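Local coordinates for AimR transcriptional regulator (Bacillus phage phi3T, PDB 5ZVV), which activates transcription of the aimX locus as a dimer, which seems to promote lysis, until the arbitrium peptide converts it to an inactive monomer, at residues A[142-145]-A[146-149]; A[261-264]-A[265-269]; A[298-301]-A[302-306]. One frame throughout, in Å; residues are numbered along the deposited sequence.

Contact 1: residues A[142-145]-A[146-149]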
loop_
_atom_site.group_PDB
_atom_site.type_symbol
_atom_site.label_atom_id
_atom_site.label_comp_id
_atom_site.label_asym_id
_atom_site.label_seq_id
_atom_site.Cartn_x
_atom_site.Cartn_y
_atom_site.Cartn_z
ATOM N N ILE A 142 16.714 -8.293 -17.211
ATOM C CA ILE A 142 17.245 -6.940 -17.333
ATOM C C ILE A 142 18.686 -6.909 -16.845
ATOM O O ILE A 142 18.987 -7.316 -15.716
ATOM C CB ILE A 142 16.365 -5.953 -16.550
ATOM C CG1 ILE A 142 14.933 -5.984 -17.095
ATOM C CG2 ILE A 142 16.947 -4.547 -16.606
ATOM C CD1 ILE A 142 13.942 -5.218 -16.257
ATOM N N LYS A 143 19.583 -6.416 -17.696
ATOM C CA LYS A 143 21.015 -6.385 -17.412
ATOM C C LYS A 143 21.556 -4.987 -17.166
ATOM O O LYS A 143 22.340 -4.791 -16.235
ATOM C CB LYS A 143 21.798 -7.014 -18.572
ATOM C CG LYS A 143 21.264 -8.347 -19.063
ATOM C CD LYS A 143 21.586 -9.474 -18.103
ATOM C CE LYS A 143 21.362 -10.824 -18.766
ATOM N NZ LYS A 143 21.753 -11.958 -17.882
ATOM N N SER A 144 21.169 -4.014 -17.987
ATOM C CA SER A 144 21.712 -2.669 -17.864
ATOM C C SER A 144 21.258 -2.023 -16.564
ATOM O O SER A 144 20.131 -2.231 -16.108
ATOM C CB SER A 144 21.275 -1.805 -19.047
ATOM O OG SER A 144 19.902 -1.469 -18.941
ATOM N N ALA A 145 22.150 -1.230 -15.967
ATOM C CA ALA A 145 21.803 -0.506 -14.749
ATOM C C ALA A 145 20.593 0.394 -14.975
ATOM O O ALA A 145 19.623 0.354 -14.208
ATOM C CB ALA A 145 23.004 0.308 -14.269
ATOM N N GLU A 146 20.628 1.193 -16.047
ATOM C CA GLU A 146 19.549 2.133 -16.343
ATOM C C GLU A 146 18.184 1.462 -16.264
ATOM O O GLU A 146 17.299 1.901 -15.522
ATOM C CB GLU A 146 19.761 2.755 -17.726
ATOM C CG GLU A 146 20.953 3.695 -17.824
ATOM C CD GLU A 146 22.261 2.968 -18.058
ATOM O OE1 GLU A 146 22.229 1.747 -18.319
ATOM O OE2 GLU A 146 23.325 3.620 -17.982
HETATM N N MSE A 147 18.004 0.376 -17.005
HETATM C CA MSE A 147 16.709 -0.285 -17.015
HETATM C C MSE A 147 16.430 -0.954 -15.677
HETATM O O MSE A 147 15.290 -0.925 -15.205
HETATM C CB MSE A 147 16.620 -1.281 -18.168
HETATM C CG MSE A 147 16.376 -0.603 -19.519
HETATM SE SE MSE A 147 14.946 0.749 -19.479
HETATM C CE MSE A 147 16.006 2.371 -19.171
ATOM N N LEU A 148 17.472 -1.510 -15.046
ATOM C CA LEU A 148 17.312 -1.996 -13.679
ATOM C C LEU A 148 16.749 -0.898 -12.791
ATOM O O LEU A 148 15.908 -1.153 -11.921
ATOM C CB LEU A 148 18.647 -2.498 -13.125
ATOM C CG LEU A 148 19.116 -3.892 -13.547
ATOM C CD1 LEU A 148 20.535 -4.145 -13.049
ATOM C CD2 LEU A 148 18.163 -4.961 -13.032
ATOM N N PHE A 149 17.185 0.341 -13.023
ATOM C CA PHE A 149 16.599 1.478 -12.329
ATOM C C PHE A 149 15.164 1.707 -12.789
ATOM O O PHE A 149 14.235 1.744 -11.970
ATOM C CB PHE A 149 17.461 2.720 -12.569
ATOM C CG PHE A 149 17.040 3.929 -11.779
ATOM C CD1 PHE A 149 16.035 4.764 -12.240
ATOM C CD2 PHE A 149 17.669 4.245 -10.588
ATOM C CE1 PHE A 149 15.654 5.880 -11.519
ATOM C CE2 PHE A 149 17.295 5.362 -9.863
ATOM C CZ PHE A 149 16.283 6.179 -10.332
HETATM O O HOH W 1 24.563 -0.377 -17.619
#
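The chain turns from the loop residues I142 to S144 into helix 145-161, and its first two helical backbone bonds here are L148 N to S144 O (3.0 Å) and F149 N to A145 O (2.7 Å). S144 is the N-cap. Its OG sits between the backbone N and the carbonyl carbon (chi1 73°), which turns it back over the first turn. There OG accepts the amide of M147 at 3.3 Å, fairly straight at 158°. The same OG is hydrogen-bonded to OE2 of E112 on helix 108-124. The other oxygen of that carboxylate binds the backbone N of K143, so E112 grips both the N-cap residue and the one before it.

This is the start of a helix in the all-helical, TPR-clan part of AimR. The helix is packed between neighbours: M147 touches E112 and W113 of helix 108-124, and it also meets F189 of helix 184-203. F149 turns away from the cap, and its ring meets that of F189 with the two planes nearly parallel.

I142 faces the first turn, and its CG2 branch does the touching. It packs 3.6 Å from CB of M147, the two side chains crossing at about a right angle. The same methyl also lies 3.8 Å from CD2 of L148. CD1, the other branch of L148, reaches the carbonyl of K143, with K143 O 3.7 Å away.

E146 bends at chi2 (83°), which brings its carboxylate back beside the start of the helix. One water joins the two: it accepts from A145 N at 3.0 Å and donates to E146 OE1 at 3.2 Å.

Contact 2: residues A[261-264]-A[265-269]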
loop_
_atom_site.group_PDB
_atom_site.type_symbol
_atom_site.label_atom_id
_atom_site.label_comp_id
_atom_site.label_asym_id
_atom_site.label_seq_id
_atom_site.Cartn_x
_atom_site.Cartn_y
_atom_site.Cartn_z
ATOM N N VAL A 261 -4.139 20.704 -22.365
ATOM C CA VAL A 261 -4.420 19.983 -21.124
ATOM C C VAL A 261 -3.670 20.617 -19.957
ATOM O O VAL A 261 -4.253 20.917 -18.906
ATOM C CB VAL A 261 -4.072 18.492 -21.283
ATOM C CG1 VAL A 261 -4.105 17.793 -19.933
ATOM C CG2 VAL A 261 -5.039 17.823 -22.254
ATOM N N HIS A 262 -2.363 20.831 -20.124
ATOM C CA HIS A 262 -1.597 21.532 -19.100
ATOM C C HIS A 262 -2.090 22.960 -18.924
ATOM O O HIS A 262 -2.085 23.483 -17.803
ATOM C CB HIS A 262 -0.112 21.514 -19.457
ATOM C CG HIS A 262 0.496 20.148 -19.418
ATOM N ND1 HIS A 262 1.751 19.873 -19.916
ATOM C CD2 HIS A 262 0.019 18.976 -18.933
ATOM C CE1 HIS A 262 2.021 18.592 -19.744
ATOM N NE2 HIS A 262 0.985 18.024 -19.153
ATOM N N GLN A 263 -2.536 23.598 -20.010
ATOM C CA GLN A 263 -3.060 24.955 -19.902
ATOM C C GLN A 263 -4.301 24.995 -19.021
ATOM O O GLN A 263 -4.447 25.893 -18.186
ATOM C CB GLN A 263 -3.377 25.518 -21.287
ATOM C CG GLN A 263 -3.750 26.994 -21.266
ATOM C CD GLN A 263 -2.588 27.880 -20.838
ATOM O OE1 GLN A 263 -1.534 27.889 -21.474
ATOM N NE2 GLN A 263 -2.777 28.631 -19.755
ATOM N N GLU A 264 -5.208 24.029 -19.191
ATOM C CA GLU A 264 -6.411 24.000 -18.367
ATOM C C GLU A 264 -6.108 23.562 -16.943
ATOM O O GLU A 264 -6.839 23.931 -16.017
ATOM C CB GLU A 264 -7.464 23.089 -18.997
ATOM C CG GLU A 264 -8.147 23.699 -20.209
ATOM C CD GLU A 264 -9.327 22.878 -20.693
ATOM O OE1 GLU A 264 -9.516 21.749 -20.196
ATOM O OE2 GLU A 264 -10.065 23.363 -21.575
HETATM N N MSE A 265 -5.049 22.784 -16.741
HETATM C CA MSE A 265 -4.619 22.477 -15.377
HETATM C C MSE A 265 -4.115 23.737 -14.680
HETATM O O MSE A 265 -4.455 23.997 -13.527
HETATM C CB MSE A 265 -3.538 21.401 -15.374
HETATM C CG MSE A 265 -4.055 20.025 -15.719
HETATM SE SE MSE A 265 -2.609 18.730 -15.778
HETATM C CE MSE A 265 -3.637 17.153 -16.304
ATOM N N LEU A 266 -3.313 24.528 -15.396
ATOM C CA LEU A 266 -2.782 25.762 -14.823
ATOM C C LEU A 266 -3.897 26.766 -14.551
ATOM O O LEU A 266 -3.990 27.331 -13.451
ATOM C CB LEU A 266 -1.736 26.363 -15.759
ATOM C CG LEU A 266 -1.063 27.624 -15.219
ATOM C CD1 LEU A 266 -0.269 27.277 -13.977
ATOM C CD2 LEU A 266 -0.179 28.261 -16.273
ATOM N N ASP A 267 -4.749 27.003 -15.553
ATOM C CA ASP A 267 -5.911 27.862 -15.368
ATOM C C ASP A 267 -6.760 27.388 -14.200
ATOM O O ASP A 267 -7.279 28.202 -13.432
ATOM C CB ASP A 267 -6.762 27.898 -16.642
ATOM C CG ASP A 267 -6.044 28.535 -17.818
ATOM O OD1 ASP A 267 -5.013 29.205 -17.610
ATOM O OD2 ASP A 267 -6.535 28.373 -18.957
ATOM N N GLY A 268 -6.919 26.071 -14.054
ATOM C CA GLY A 268 -7.671 25.551 -12.924
ATOM C C GLY A 268 -6.994 25.823 -11.595
ATOM O O GLY A 268 -7.662 26.105 -10.594
ATOM N N ALA A 269 -5.663 25.745 -11.562
ATOM C CA ALA A 269 -4.939 26.071 -10.337
ATOM C C ALA A 269 -5.149 27.529 -9.952
ATOM O O ALA A 269 -5.391 27.843 -8.778
ATOM C CB ALA A 269 -3.450 25.771 -10.507
#
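Q263 and D267 lie one turn apart, and their polar ends meet at a slant. The amide and carboxylate planes are 42° apart. Q263 NE2 gives a hydrogen to D267 OD1 at 3.2 Å (152°). The acceptor lies in the plane of the amide, but the donor comes from above the plane of the carboxylate. The Q263 chain sets out with CG opposite the backbone N, then bends at chi2 (66°), which swings the amide along the helix to D267. Its OE1 is bonded to Q254, so both ends of the amide are held. D267 OD1 also has a weak bond to a glycerol.

M265 runs the other way. Its selenomethionine chain is extended beyond CG and reaches back toward the start of the helix, beside V261 and pointing the same way. CE meets V261 CG1 at 3.7 Å. SE lies 4.1 Å from CD2 of H262, oblique to a ring that is stacked on F228 and edge-to-face with F229.

Backbone bonds such as D267 N to Q263 O (2.9 Å) set this spacing. Q263-D267 and V261-M265 are i to i+4 pairs and H262-M265 an i to i+3 pair of a regular alpha helix, whose H262 and M265 side chains pack on helix 224-237 in the TPR-clan fold.

Contact 3: residues A[298-301]-A[302-306]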
loop_
_atom_site.group_PDB
_atom_site.type_symbol
_atom_site.label_atom_id
_atom_site.label_comp_id
_atom_site.label_asym_id
_atom_site.label_seq_id
_atom_site.Cartn_x
_atom_site.Cartn_y
_atom_site.Cartn_z
ATOM N N ALA A 298 -18.414 26.039 -10.166
ATOM C CA ALA A 298 -19.426 26.137 -9.118
ATOM C C ALA A 298 -18.890 26.897 -7.911
ATOM O O ALA A 298 -19.620 27.665 -7.278
ATOM C CB ALA A 298 -19.903 24.741 -8.715
ATOM N N PHE A 299 -17.616 26.689 -7.576
ATOM C CA PHE A 299 -16.964 27.472 -6.530
ATOM C C PHE A 299 -17.056 28.964 -6.834
ATOM O O PHE A 299 -17.481 29.763 -5.988
ATOM C CB PHE A 299 -15.505 27.019 -6.411
ATOM C CG PHE A 299 -14.809 27.445 -5.142
ATOM C CD1 PHE A 299 -15.457 28.203 -4.180
ATOM C CD2 PHE A 299 -13.489 27.081 -4.923
ATOM C CE1 PHE A 299 -14.799 28.591 -3.021
ATOM C CE2 PHE A 299 -12.826 27.465 -3.766
ATOM C CZ PHE A 299 -13.483 28.220 -2.816
ATOM N N TYR A 300 -16.671 29.353 -8.055
ATOM C CA TYR A 300 -16.748 30.751 -8.468
ATOM C C TYR A 300 -18.172 31.288 -8.361
ATOM O O TYR A 300 -18.390 32.399 -7.857
ATOM C CB TYR A 300 -16.219 30.883 -9.896
ATOM C CG TYR A 300 -16.415 32.238 -10.531
ATOM C CD1 TYR A 300 -15.602 33.312 -10.188
ATOM C CD2 TYR A 300 -17.396 32.438 -11.496
ATOM C CE1 TYR A 300 -15.771 34.550 -10.775
ATOM C CE2 TYR A 300 -17.572 33.671 -12.089
ATOM C CZ TYR A 300 -16.755 34.724 -11.726
ATOM O OH TYR A 300 -16.927 35.958 -12.314
ATOM N N TYR A 301 -19.155 30.509 -8.821
ATOM C CA TYR A 301 -20.549 30.920 -8.688
ATOM C C TYR A 301 -20.929 31.130 -7.226
ATOM O O TYR A 301 -21.599 32.113 -6.887
ATOM C CB TYR A 301 -21.467 29.883 -9.335
ATOM C CG TYR A 301 -21.512 29.942 -10.844
ATOM C CD1 TYR A 301 -21.131 31.089 -11.530
ATOM C CD2 TYR A 301 -21.947 28.850 -11.584
ATOM C CE1 TYR A 301 -21.178 31.145 -12.911
ATOM C CE2 TYR A 301 -21.997 28.895 -12.962
ATOM C CZ TYR A 301 -21.614 30.043 -13.623
ATOM O OH TYR A 301 -21.667 30.087 -15.001
ATOM N N ILE A 302 -20.507 30.214 -6.348
ATOM C CA ILE A 302 -20.799 30.340 -4.921
ATOM C C ILE A 302 -20.237 31.646 -4.381
ATOM O O ILE A 302 -20.903 32.369 -3.629
ATOM C CB ILE A 302 -20.237 29.133 -4.148
ATOM C CG1 ILE A 302 -21.019 27.862 -4.478
ATOM C CG2 ILE A 302 -20.249 29.404 -2.651
ATOM C CD1 ILE A 302 -20.339 26.598 -3.993
ATOM N N ASN A 303 -18.996 31.966 -4.751
ATOM C CA ASN A 303 -18.402 33.216 -4.290
ATOM C C ASN A 303 -19.173 34.424 -4.808
ATOM O O ASN A 303 -19.366 35.403 -4.078
ATOM C CB ASN A 303 -16.936 33.291 -4.708
ATOM C CG ASN A 303 -16.044 32.420 -3.846
ATOM O OD1 ASN A 303 -16.441 31.991 -2.763
ATOM N ND2 ASN A 303 -14.832 32.163 -4.319
ATOM N N GLN A 304 -19.632 34.373 -6.058
ATOM C CA GLN A 304 -20.373 35.499 -6.617
ATOM C C GLN A 304 -21.853 35.495 -6.246
ATOM O O GLN A 304 -22.590 36.375 -6.706
ATOM C CB GLN A 304 -20.221 35.527 -8.138
ATOM C CG GLN A 304 -18.856 36.002 -8.603
ATOM C CD GLN A 304 -18.931 36.830 -9.871
ATOM O OE1 GLN A 304 -19.310 36.333 -10.933
ATOM N NE2 GLN A 304 -18.577 38.109 -9.764
ATOM N N GLY A 305 -22.306 34.546 -5.431
ATOM C CA GLY A 305 -23.686 34.511 -4.997
ATOM C C GLY A 305 -24.658 33.883 -5.970
ATOM O O GLY A 305 -25.866 33.879 -5.695
ATOM N N ASN A 306 -24.179 33.353 -7.096
ATOM C CA ASN A 306 -25.036 32.684 -8.074
ATOM C C ASN A 306 -25.273 31.241 -7.628
ATOM O O ASN A 306 -24.784 30.274 -8.215
ATOM C CB ASN A 306 -24.410 32.753 -9.460
ATOM C CG ASN A 306 -24.152 34.175 -9.903
ATOM O OD1 ASN A 306 -24.853 35.099 -9.494
ATOM N ND2 ASN A 306 -23.139 34.361 -10.737
#
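Y301 and N306 meet where helix 291-304 gives way to helix 307-318, a C-terminal Schellman turn between two helices of the TPR-clan fold. G305 is the first residue to leave helical angles, with phi at 82°. Having no CB, it takes this conformation without pressing on the carbonyl oxygen of Q304. Two bonds lead back into the last turn: N306 N to Y301 O at 2.9 Å, and G305 N to I302 O at 3.2 Å. N306 then stands at the N-cap of helix 307-318, though its side chain makes no capping bond. Its ND2 instead lies 3.9 Å from CD1 of Y301, with the amide turned well out of the plane of the ring. The hydroxyl of Y301 is bonded to R297, and the Y301 side chain packs on E309, A310 and I313 of the next helix.

Further back, the amide of N303 comes obliquely to the ring of F299, the two planes steeply inclined, with OD1 and ND2 each 3.8 Å from CE1. N303 ND2 is bonded to the carbonyl of N275, which ties this turn to helix 260-277. F299 packs on the same helix through F272 and I276. I302 packs on Y333, L336 and I337 of helix 324-338.

Y300 and Q304 form a CH-pi contact. Y300 leaves its helix with CG anti to the backbone N (chi1 172°). CG of Q304 lies over one face of the ring, offset toward the rim, 4.2 Å from its centroid, and Q304 OE1 lies 2.8 Å from Y300 OH.

In the fold
The three contacts are local and follow in series along one chain, all in the all-helical, TPR-clan part of AimR. Contact 1 lies apart, its centre about 35 Å from that of contact 2 and about 52 Å from that of contact 3, on the opposite side of the chain's centre. Contacts 2 and 3 are neighbours: their helices, 260-277 and 291-304, are consecutive, and their nearest atoms are about 8 Å apart. The two helices also pack directly, since E264 and M265 of contact 2 touch Y293, while F299 of contact 3 touches F272. None of the three touches the partner subunit. The glycerol beside contact 2 probably comes from the crystallisation liquor.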